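Local coordinates for protein acetylglutamate kinase (Streptococcus mutans, PDB 3L86) that probably catalyses the ATP-dependent phosphorylation of N-acetyl-L-glutamate, the second step from glutamate toward arginine, at residues Leu123-Leu133 / Phe168-Leu177; Ala253-Val264 / Leu271-Asp279. All blocks are in the same frame, centred on the assembly; numbering follows the deposited sequence.

Interaction 1: Leu123-Leu133 / Phe168-Leu177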
loop_
_atom_site.group_PDB
_atom_site.type_symbol
_atom_site.label_atom_id
_atom_site.label_comp_id
_atom_site.label_asym_id
_atom_site.label_seq_id
_atom_site.Cartn_x
_atom_site.Cartn_y
_atom_site.Cartn_z
ATOM N N LEU A 123 8.725 4.497 -14.038
ATOM C CA LEU A 123 7.538 4.233 -14.877
ATOM C C LEU A 123 7.487 5.129 -16.142
ATOM O O LEU A 123 7.270 4.628 -17.292
ATOM C CB LEU A 123 6.241 4.386 -14.055
ATOM C CG LEU A 123 5.941 3.288 -13.006
ATOM C CD1 LEU A 123 4.860 3.688 -11.944
ATOM C CD2 LEU A 123 5.503 2.013 -13.733
ATOM N N ARG A 124 7.649 6.449 -15.965
ATOM C CA ARG A 124 7.698 7.340 -17.129
ATOM C C ARG A 124 8.821 6.990 -18.105
ATOM O O ARG A 124 8.611 6.974 -19.321
ATOM C CB ARG A 124 7.707 8.817 -16.723
ATOM C CG ARG A 124 6.357 9.328 -16.211
ATOM C CD ARG A 124 6.445 10.794 -15.646
ATOM N NE ARG A 124 5.114 11.348 -15.383
ATOM C CZ ARG A 124 4.877 12.580 -14.939
ATOM N NH1 ARG A 124 5.858 13.417 -14.683
ATOM N NH2 ARG A 124 3.651 12.984 -14.733
ATOM N N GLN A 125 10.006 6.698 -17.597
ATOM C CA GLN A 125 11.096 6.284 -18.454
ATOM C C GLN A 125 10.736 5.019 -19.224
ATOM O O GLN A 125 11.263 4.777 -20.317
ATOM C CB GLN A 125 12.406 6.088 -17.658
ATOM C CG GLN A 125 13.203 7.361 -17.567
ATOM C CD GLN A 125 13.916 7.582 -16.256
ATOM O OE1 GLN A 125 14.329 6.637 -15.569
ATOM N NE2 GLN A 125 14.071 8.856 -15.892
ATOM N N ALA A 126 9.830 4.213 -18.686
ATOM C CA ALA A 126 9.451 3.019 -19.416
ATOM C C ALA A 126 8.268 3.235 -20.361
ATOM O O ALA A 126 7.778 2.267 -20.924
ATOM C CB ALA A 126 9.189 1.832 -18.450
ATOM N N GLY A 127 7.787 4.474 -20.532
ATOM C CA GLY A 127 6.641 4.733 -21.407
ATOM C C GLY A 127 5.252 4.639 -20.770
ATOM O O GLY A 127 4.250 4.845 -21.442
ATOM N N VAL A 128 5.176 4.380 -19.461
ATOM C CA VAL A 128 3.886 4.441 -18.723
ATOM C C VAL A 128 3.438 5.881 -18.400
ATOM O O VAL A 128 4.237 6.700 -17.911
ATOM C CB VAL A 128 3.978 3.640 -17.411
ATOM C CG1 VAL A 128 2.654 3.710 -16.627
ATOM C CG2 VAL A 128 4.337 2.197 -17.735
ATOM N N SER A 129 2.180 6.190 -18.686
ATOM C CA SER A 129 1.598 7.460 -18.331
ATOM C C SER A 129 1.026 7.429 -16.908
ATOM O O SER A 129 0.162 6.612 -16.617
ATOM C CB SER A 129 0.527 7.866 -19.372
ATOM O OG SER A 129 -0.427 8.725 -18.756
ATOM N N CYS A 130 1.544 8.299 -16.029
ATOM C CA CYS A 130 1.267 8.267 -14.576
ATOM C C CYS A 130 1.596 9.640 -13.940
ATOM O O CYS A 130 2.276 10.462 -14.569
ATOM C CB CYS A 130 2.140 7.194 -13.856
ATOM S SG CYS A 130 3.959 7.382 -14.020
ATOM N N GLN A 131 1.163 9.850 -12.688
ATOM C CA GLN A 131 1.362 11.140 -11.997
ATOM C C GLN A 131 1.372 10.936 -10.482
ATOM O O GLN A 131 0.460 10.368 -9.967
ATOM C CB GLN A 131 0.206 12.130 -12.368
ATOM C CG GLN A 131 0.287 13.480 -11.628
ATOM C CD GLN A 131 1.571 14.223 -11.937
ATOM O OE1 GLN A 131 1.845 14.534 -13.103
ATOM N NE2 GLN A 131 2.368 14.533 -10.900
ATOM N N GLN A 132 2.400 11.395 -9.781
ATOM C CA GLN A 132 2.387 11.426 -8.290
ATOM C C GLN A 132 1.384 12.468 -7.780
ATOM O O GLN A 132 1.468 13.645 -8.214
ATOM C CB GLN A 132 3.799 11.762 -7.787
ATOM C CG GLN A 132 3.951 11.965 -6.298
ATOM C CD GLN A 132 5.436 12.202 -5.913
ATOM O OE1 GLN A 132 6.148 12.997 -6.542
ATOM N NE2 GLN A 132 5.894 11.504 -4.909
ATOM N N LEU A 133 0.425 12.082 -6.913
ATOM C CA LEU A 133 -0.352 13.097 -6.169
ATOM C C LEU A 133 0.442 13.771 -5.043
ATOM O O LEU A 133 1.134 13.081 -4.292
ATOM C CB LEU A 133 -1.670 12.521 -5.604
ATOM C CG LEU A 133 -2.803 12.386 -6.657
ATOM C CD1 LEU A 133 -2.389 11.542 -7.818
ATOM C CD2 LEU A 133 -4.108 11.822 -6.032
ATOM N N PHE A 168 -8.263 10.995 -13.227
ATOM C CA PHE A 168 -7.026 10.439 -13.741
ATOM C C PHE A 168 -7.348 9.232 -14.604
ATOM O O PHE A 168 -6.838 9.127 -15.697
ATOM C CB PHE A 168 -6.078 9.998 -12.594
ATOM C CG PHE A 168 -5.500 11.137 -11.846
ATOM C CD1 PHE A 168 -4.377 11.772 -12.305
ATOM C CD2 PHE A 168 -6.132 11.624 -10.710
ATOM C CE1 PHE A 168 -3.853 12.876 -11.629
ATOM C CE2 PHE A 168 -5.610 12.707 -10.030
ATOM C CZ PHE A 168 -4.462 13.333 -10.493
ATOM N N LEU A 169 -8.165 8.303 -14.113
ATOM C CA LEU A 169 -8.379 7.099 -14.901
ATOM C C LEU A 169 -9.085 7.455 -16.230
ATOM O O LEU A 169 -8.762 6.900 -17.278
ATOM C CB LEU A 169 -9.173 6.039 -14.134
ATOM C CG LEU A 169 -8.722 5.480 -12.771
ATOM C CD1 LEU A 169 -9.765 4.530 -12.176
ATOM C CD2 LEU A 169 -7.391 4.809 -12.880
ATOM N N GLU A 170 -10.036 8.392 -16.186
ATOM C CA GLU A 170 -10.791 8.720 -17.400
ATOM C C GLU A 170 -9.804 9.290 -18.380
ATOM O O GLU A 170 -10.031 9.322 -19.590
ATOM C CB GLU A 170 -11.920 9.729 -17.115
ATOM N N ASN A 171 -8.670 9.721 -17.849
ATOM C CA ASN A 171 -7.675 10.372 -18.663
ATOM C C ASN A 171 -6.566 9.371 -19.078
ATOM O O ASN A 171 -5.555 9.758 -19.616
ATOM C CB ASN A 171 -7.122 11.578 -17.901
ATOM C CG ASN A 171 -6.704 12.705 -18.814
ATOM O OD1 ASN A 171 -7.533 13.253 -19.558
ATOM N ND2 ASN A 171 -5.417 13.098 -18.745
ATOM N N ARG A 172 -6.762 8.093 -18.826
ATOM C CA ARG A 172 -5.759 7.065 -19.079
ATOM C C ARG A 172 -4.418 7.439 -18.455
ATOM O O ARG A 172 -3.364 7.309 -19.123
ATOM C CB ARG A 172 -5.594 6.835 -20.583
ATOM C CG ARG A 172 -6.812 6.224 -21.253
ATOM C CD ARG A 172 -6.633 5.951 -22.739
ATOM N NE ARG A 172 -7.851 5.429 -23.351
ATOM C CZ ARG A 172 -7.999 5.218 -24.651
ATOM N NH1 ARG A 172 -7.001 5.479 -25.487
ATOM N NH2 ARG A 172 -9.144 4.740 -25.122
ATOM N N GLN A 173 -4.343 7.795 -17.178
ATOM C CA GLN A 173 -3.075 8.124 -16.478
ATOM C C GLN A 173 -3.159 7.368 -15.141
ATOM O O GLN A 173 -4.255 7.260 -14.571
ATOM C CB GLN A 173 -2.998 9.640 -16.236
ATOM C CG GLN A 173 -1.603 10.279 -16.282
ATOM C CD GLN A 173 -1.598 11.742 -15.830
ATOM O OE1 GLN A 173 -2.525 12.200 -15.148
ATOM N NE2 GLN A 173 -0.542 12.475 -16.189
ATOM N N ILE A 174 -2.056 6.774 -14.672
ATOM C CA ILE A 174 -2.113 6.012 -13.397
ATOM C C ILE A 174 -1.816 6.967 -12.247
ATOM O O ILE A 174 -0.726 7.539 -12.199
ATOM C CB ILE A 174 -1.088 4.851 -13.353
ATOM C CG1 ILE A 174 -1.364 3.848 -14.490
ATOM C CG2 ILE A 174 -1.162 4.124 -12.002
ATOM C CD1 ILE A 174 -0.234 2.842 -14.765
ATOM N N PRO A 175 -2.782 7.139 -11.324
ATOM C CA PRO A 175 -2.405 7.910 -10.126
ATOM C C PRO A 175 -1.503 7.106 -9.200
ATOM O O PRO A 175 -1.847 5.970 -8.887
ATOM C CB PRO A 175 -3.734 8.143 -9.413
ATOM C CG PRO A 175 -4.700 6.989 -9.892
ATOM C CD PRO A 175 -4.233 6.787 -11.375
ATOM N N ILE A 176 -0.412 7.734 -8.733
ATOM C CA ILE A 176 0.472 7.199 -7.665
ATOM C C ILE A 176 0.246 7.885 -6.286
ATOM O O ILE A 176 0.469 9.128 -6.121
ATOM C CB ILE A 176 1.946 7.278 -8.099
ATOM C CG1 ILE A 176 2.175 6.398 -9.361
ATOM C CG2 ILE A 176 2.901 6.776 -6.976
ATOM C CD1 ILE A 176 3.451 6.815 -10.191
ATOM N N LEU A 177 -0.194 7.079 -5.314
ATOM C CA LEU A 177 -0.521 7.556 -3.948
ATOM C C LEU A 177 0.367 7.051 -2.837
ATOM O O LEU A 177 0.348 5.865 -2.482
ATOM C CB LEU A 177 -1.891 7.075 -3.548
ATOM C CG LEU A 177 -3.155 7.838 -3.647
ATOM C CD1 LEU A 177 -3.358 8.251 -5.112
ATOM C CD2 LEU A 177 -4.329 6.940 -3.146
HETATM O O HOH W 1 1.489 10.366 -3.835
#
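The F168 ring meets L133 and Q131 obliquely: L133 CD1 makes an off-centre CH-pi contact with it, 4.3 Å from the centroid and 29° from the ring normal, while Q131, bent at chi2 (61°), brings CG to CE1. The Q131 amide, its plane 42° from that of the ring, is held by NE2 donating to Q132 O in an almost straight bond, with Q132 O in the amide plane. At the edge of the R124 guanidinium, near its plane, stands Q173 NE2, without a hydrogen bond; R124 itself grips C130 O side-on with NE and NH2. The backbones pair as parallel strands: I174 N donates to S129 O, Q131 N to I174 O, I176 N to Q131 O and L133 N to I176 O, which also takes a water bridging to L133 O. S129 OG adds a longer bond to R172 O (3.3 Å). On the face bearing C130 and I176, the I176 CD1 methyl meets L123 CD1 tip to tip and C130 SG, each at 3.9 Å; V128 CG1 packs on I174 CD1 at 3.5 Å. Helix 53-64 packs on V128 and I174, helix 101-125 touches I176, and strand 68-73 hydrogen-bonds to P175 and L177, placing strand 174-182 between it and 130-132.

Interaction 2: Ala253-Val264 / Leu271-Asp279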
loop_
_atom_site.group_PDB
_atom_site.type_symbol
_atom_site.label_atom_id
_atom_site.label_comp_id
_atom_site.label_asym_id
_atom_site.label_seq_id
_atom_site.Cartn_x
_atom_site.Cartn_y
_atom_site.Cartn_z
ATOM N N ALA A 253 -5.379 -7.983 3.481
ATOM C CA ALA A 253 -5.822 -8.975 2.494
ATOM C C ALA A 253 -7.208 -9.577 2.857
ATOM O O ALA A 253 -8.098 -9.681 2.001
ATOM C CB ALA A 253 -4.771 -10.119 2.327
ATOM N N ALA A 254 -7.381 -9.973 4.126
ATOM C CA ALA A 254 -8.634 -10.588 4.569
ATOM C C ALA A 254 -9.846 -9.643 4.526
ATOM O O ALA A 254 -10.935 -10.059 4.130
ATOM C CB ALA A 254 -8.467 -11.169 6.006
ATOM N N LYS A 255 -9.653 -8.396 4.940
ATOM C CA LYS A 255 -10.680 -7.327 4.957
ATOM C C LYS A 255 -11.149 -6.971 3.518
ATOM O O LYS A 255 -12.350 -6.721 3.277
ATOM C CB LYS A 255 -10.092 -6.136 5.709
ATOM C CG LYS A 255 -10.871 -4.843 5.716
ATOM C CD LYS A 255 -10.539 -4.034 6.963
ATOM C CE LYS A 255 -10.784 -2.538 6.734
ATOM N NZ LYS A 255 -11.028 -1.774 8.036
ATOM N N THR A 256 -10.206 -7.024 2.560
ATOM C CA THR A 256 -10.437 -6.775 1.112
ATOM C C THR A 256 -11.337 -7.821 0.440
ATOM O O THR A 256 -12.350 -7.447 -0.183
ATOM C CB THR A 256 -9.034 -6.625 0.350
ATOM O OG1 THR A 256 -8.351 -5.529 0.944
ATOM C CG2 THR A 256 -9.138 -6.332 -1.186
ATOM N N VAL A 257 -11.003 -9.119 0.575
ATOM C CA VAL A 257 -11.844 -10.176 0.024
ATOM C C VAL A 257 -13.219 -10.303 0.735
ATOM O O VAL A 257 -14.235 -10.659 0.115
ATOM C CB VAL A 257 -11.096 -11.569 -0.054
ATOM C CG1 VAL A 257 -9.795 -11.446 -0.897
ATOM C CG2 VAL A 257 -10.820 -12.132 1.350
ATOM N N ALA A 258 -13.228 -10.041 2.027
ATOM C CA ALA A 258 -14.452 -10.022 2.823
ATOM C C ALA A 258 -15.449 -8.948 2.330
ATOM O O ALA A 258 -16.656 -9.070 2.544
ATOM C CB ALA A 258 -14.121 -9.839 4.341
ATOM N N ALA A 259 -14.961 -7.948 1.601
ATOM C CA ALA A 259 -15.814 -6.854 1.186
ATOM C C ALA A 259 -16.182 -7.017 -0.291
ATOM O O ALA A 259 -16.853 -6.150 -0.893
ATOM C CB ALA A 259 -15.164 -5.516 1.478
ATOM N N GLY A 260 -15.755 -8.132 -0.875
ATOM C CA GLY A 260 -16.192 -8.507 -2.211
ATOM C C GLY A 260 -15.126 -8.438 -3.319
ATOM O O GLY A 260 -15.386 -8.850 -4.438
ATOM N N VAL A 261 -13.921 -7.964 -3.017
ATOM C CA VAL A 261 -12.816 -8.018 -4.007
ATOM C C VAL A 261 -12.470 -9.496 -4.277
ATOM O O VAL A 261 -12.256 -10.280 -3.334
ATOM C CB VAL A 261 -11.541 -7.192 -3.566
ATOM C CG1 VAL A 261 -10.434 -7.343 -4.620
ATOM C CG2 VAL A 261 -11.893 -5.698 -3.393
ATOM N N GLY A 262 -12.418 -9.890 -5.547
ATOM C CA GLY A 262 -12.352 -11.318 -5.861
ATOM C C GLY A 262 -11.085 -12.084 -5.466
ATOM O O GLY A 262 -11.175 -13.254 -5.055
ATOM N N GLN A 263 -9.906 -11.440 -5.580
ATOM C CA GLN A 263 -8.612 -12.059 -5.207
ATOM C C GLN A 263 -7.585 -11.044 -4.631
ATOM O O GLN A 263 -7.521 -9.907 -5.129
ATOM C CB GLN A 263 -7.966 -12.643 -6.450
ATOM C CG GLN A 263 -8.790 -13.646 -7.234
ATOM C CD GLN A 263 -7.982 -14.145 -8.395
ATOM O OE1 GLN A 263 -7.353 -13.354 -9.145
ATOM N NE2 GLN A 263 -7.923 -15.458 -8.531
ATOM N N VAL A 264 -6.820 -11.433 -3.582
ATOM C CA VAL A 264 -5.615 -10.688 -3.177
ATOM C C VAL A 264 -4.322 -11.571 -3.379
ATOM O O VAL A 264 -4.329 -12.764 -3.059
ATOM C CB VAL A 264 -5.722 -10.218 -1.683
ATOM C CG1 VAL A 264 -4.436 -9.457 -1.247
ATOM C CG2 VAL A 264 -6.914 -9.332 -1.475
ATOM N N LEU A 271 2.518 -11.574 -10.478
ATOM C CA LEU A 271 1.782 -12.763 -11.010
ATOM C C LEU A 271 1.727 -14.016 -10.084
ATOM O O LEU A 271 0.678 -14.692 -10.015
ATOM C CB LEU A 271 2.313 -13.175 -12.407
ATOM C CG LEU A 271 2.436 -12.156 -13.560
ATOM C CD1 LEU A 271 3.239 -12.785 -14.771
ATOM C CD2 LEU A 271 1.087 -11.518 -14.016
ATOM N N THR A 272 2.809 -14.301 -9.348
ATOM C CA THR A 272 2.911 -15.526 -8.487
ATOM C C THR A 272 3.203 -15.226 -6.995
ATOM O O THR A 272 3.775 -14.157 -6.666
ATOM C CB THR A 272 3.979 -16.501 -9.050
ATOM O OG1 THR A 272 5.291 -15.935 -8.910
ATOM C CG2 THR A 272 3.684 -16.816 -10.542
ATOM N N GLY A 273 2.818 -16.141 -6.094
ATOM C CA GLY A 273 2.925 -15.904 -4.631
ATOM C C GLY A 273 1.809 -16.588 -3.827
ATOM O O GLY A 273 1.386 -17.716 -4.144
ATOM N N THR A 274 1.337 -15.973 -2.766
ATOM C CA THR A 274 0.226 -16.594 -2.042
ATOM C C THR A 274 -1.112 -15.946 -2.430
ATOM O O THR A 274 -1.250 -14.726 -2.324
ATOM C CB THR A 274 0.404 -16.391 -0.519
ATOM O OG1 THR A 274 1.645 -16.973 -0.078
ATOM C CG2 THR A 274 -0.821 -16.941 0.274
ATOM N N LEU A 275 -2.098 -16.754 -2.854
ATOM C CA LEU A 275 -3.452 -16.259 -3.142
ATOM C C LEU A 275 -4.441 -16.324 -1.981
ATOM O O LEU A 275 -4.604 -17.374 -1.360
ATOM C CB LEU A 275 -4.064 -17.047 -4.277
ATOM C CG LEU A 275 -3.888 -16.529 -5.680
ATOM C CD1 LEU A 275 -4.484 -15.134 -5.839
ATOM C CD2 LEU A 275 -2.423 -16.535 -5.989
ATOM N N ILE A 276 -5.120 -15.214 -1.716
ATOM C CA ILE A 276 -6.107 -15.097 -0.649
ATOM C C ILE A 276 -7.502 -14.846 -1.213
ATOM O O ILE A 276 -7.702 -13.947 -2.091
ATOM C CB ILE A 276 -5.719 -13.968 0.324
ATOM C CG1 ILE A 276 -4.429 -14.322 1.065
ATOM C CG2 ILE A 276 -6.848 -13.699 1.307
ATOM C CD1 ILE A 276 -3.834 -13.168 1.841
ATOM N N THR A 277 -8.515 -15.630 -0.804
ATOM C CA THR A 277 -9.905 -15.460 -1.242
ATOM C C THR A 277 -10.860 -15.533 -0.052
ATOM O O THR A 277 -10.461 -15.926 1.058
ATOM C CB THR A 277 -10.291 -16.465 -2.299
ATOM O OG1 THR A 277 -10.156 -17.783 -1.762
ATOM C CG2 THR A 277 -9.395 -16.319 -3.499
ATOM N N ALA A 278 -12.102 -15.088 -0.240
ATOM C CA ALA A 278 -13.045 -14.988 0.890
ATOM C C ALA A 278 -13.365 -16.409 1.306
ATOM O O ALA A 278 -13.403 -16.750 2.490
ATOM C CB ALA A 278 -14.312 -14.272 0.458
ATOM N N ASP A 279 -13.624 -17.227 0.301
ATOM C CA ASP A 279 -13.557 -18.669 0.492
ATOM C C ASP A 279 -12.721 -19.235 -0.636
ATOM O O ASP A 279 -12.924 -20.375 -1.005
ATOM C CB ASP A 279 -14.956 -19.339 0.496
ATOM C CG ASP A 279 -16.077 -18.406 0.949
ATOM O OD1 ASP A 279 -16.234 -18.131 2.176
ATOM O OD2 ASP A 279 -16.825 -17.970 0.043
HETATM O O HOH W 2 -12.886 -13.939 -2.681
#
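With chi1 at -66°, I276 runs out extended, so that its CD1 ends 3.2 Å from A253 CB of helix 246-258, tighter than normal van der Waals contact. One helical turn on, V257 turns CG1 beside its own backbone N (chi1 -57°), which leaves CG2 between N and the carbonyl carbon. The two methyls consequently rest on successive parts of the strand's end: V257 CG1 lies 3.5 Å from I276 O, whereas CG2 rests on the backbone of A278, 3.6 Å from its N. A278 returns the contact by setting its CB against V257 O at 3.6 Å.

Beyond the turn, V264 and I276 form an antiparallel hydrogen-bonded pair. V264 N donates to I276 O (3.1 Å, 177°) and I276 N to V264 O (2.9 Å). The V264 and I276 side chains share the sheet face turned to the helix, where L211 of strand 208-212 also touches V264 and A253. L275 CD1 packs 3.7 Å from V264 O. Toward the chain end, a water donates to G262 O and accepts from A278 N, continuing the link between the two segments where direct pairing has stopped.

The helix ends in a Schellman motif with G260 at positive phi; T256 O accepts from both A259 N and V261 N. Chain reversal then lets strand 263-267 run back and pair with 274-277, which in turn joins strand 223-229. The result is a helix packed on a C-terminal beta hairpin in the nucleotide-binding half of the amino acid kinase fold, with the side chain of T274 about 8 Å from the bound ADP.

Interaction 1 closes before interaction 2 opens along the chain. Their centres are 25 Å apart and their nearest atoms about 14 Å, without touching, yet both reach the same large mixed sheet. From 130-132 it passes through strands 174-182, 68-73, 38-43, 208-212 and 263-267 to 274-277, so the contacts lie toward different ends of this path. Interaction 1 adds a parallel strand beyond 174-182, with the side chain of L177 about 12 Å from bound N-acetyl-L-glutamate; interaction 2 pairs 274-277 antiparallel to 263-267 in the ADP-binding half. The side chain of K42, a predicted transition-state stabiliser, lies about 9 Å from those of both L177 and V264, and the continuous sheet joins the substrate and nucleotide sides.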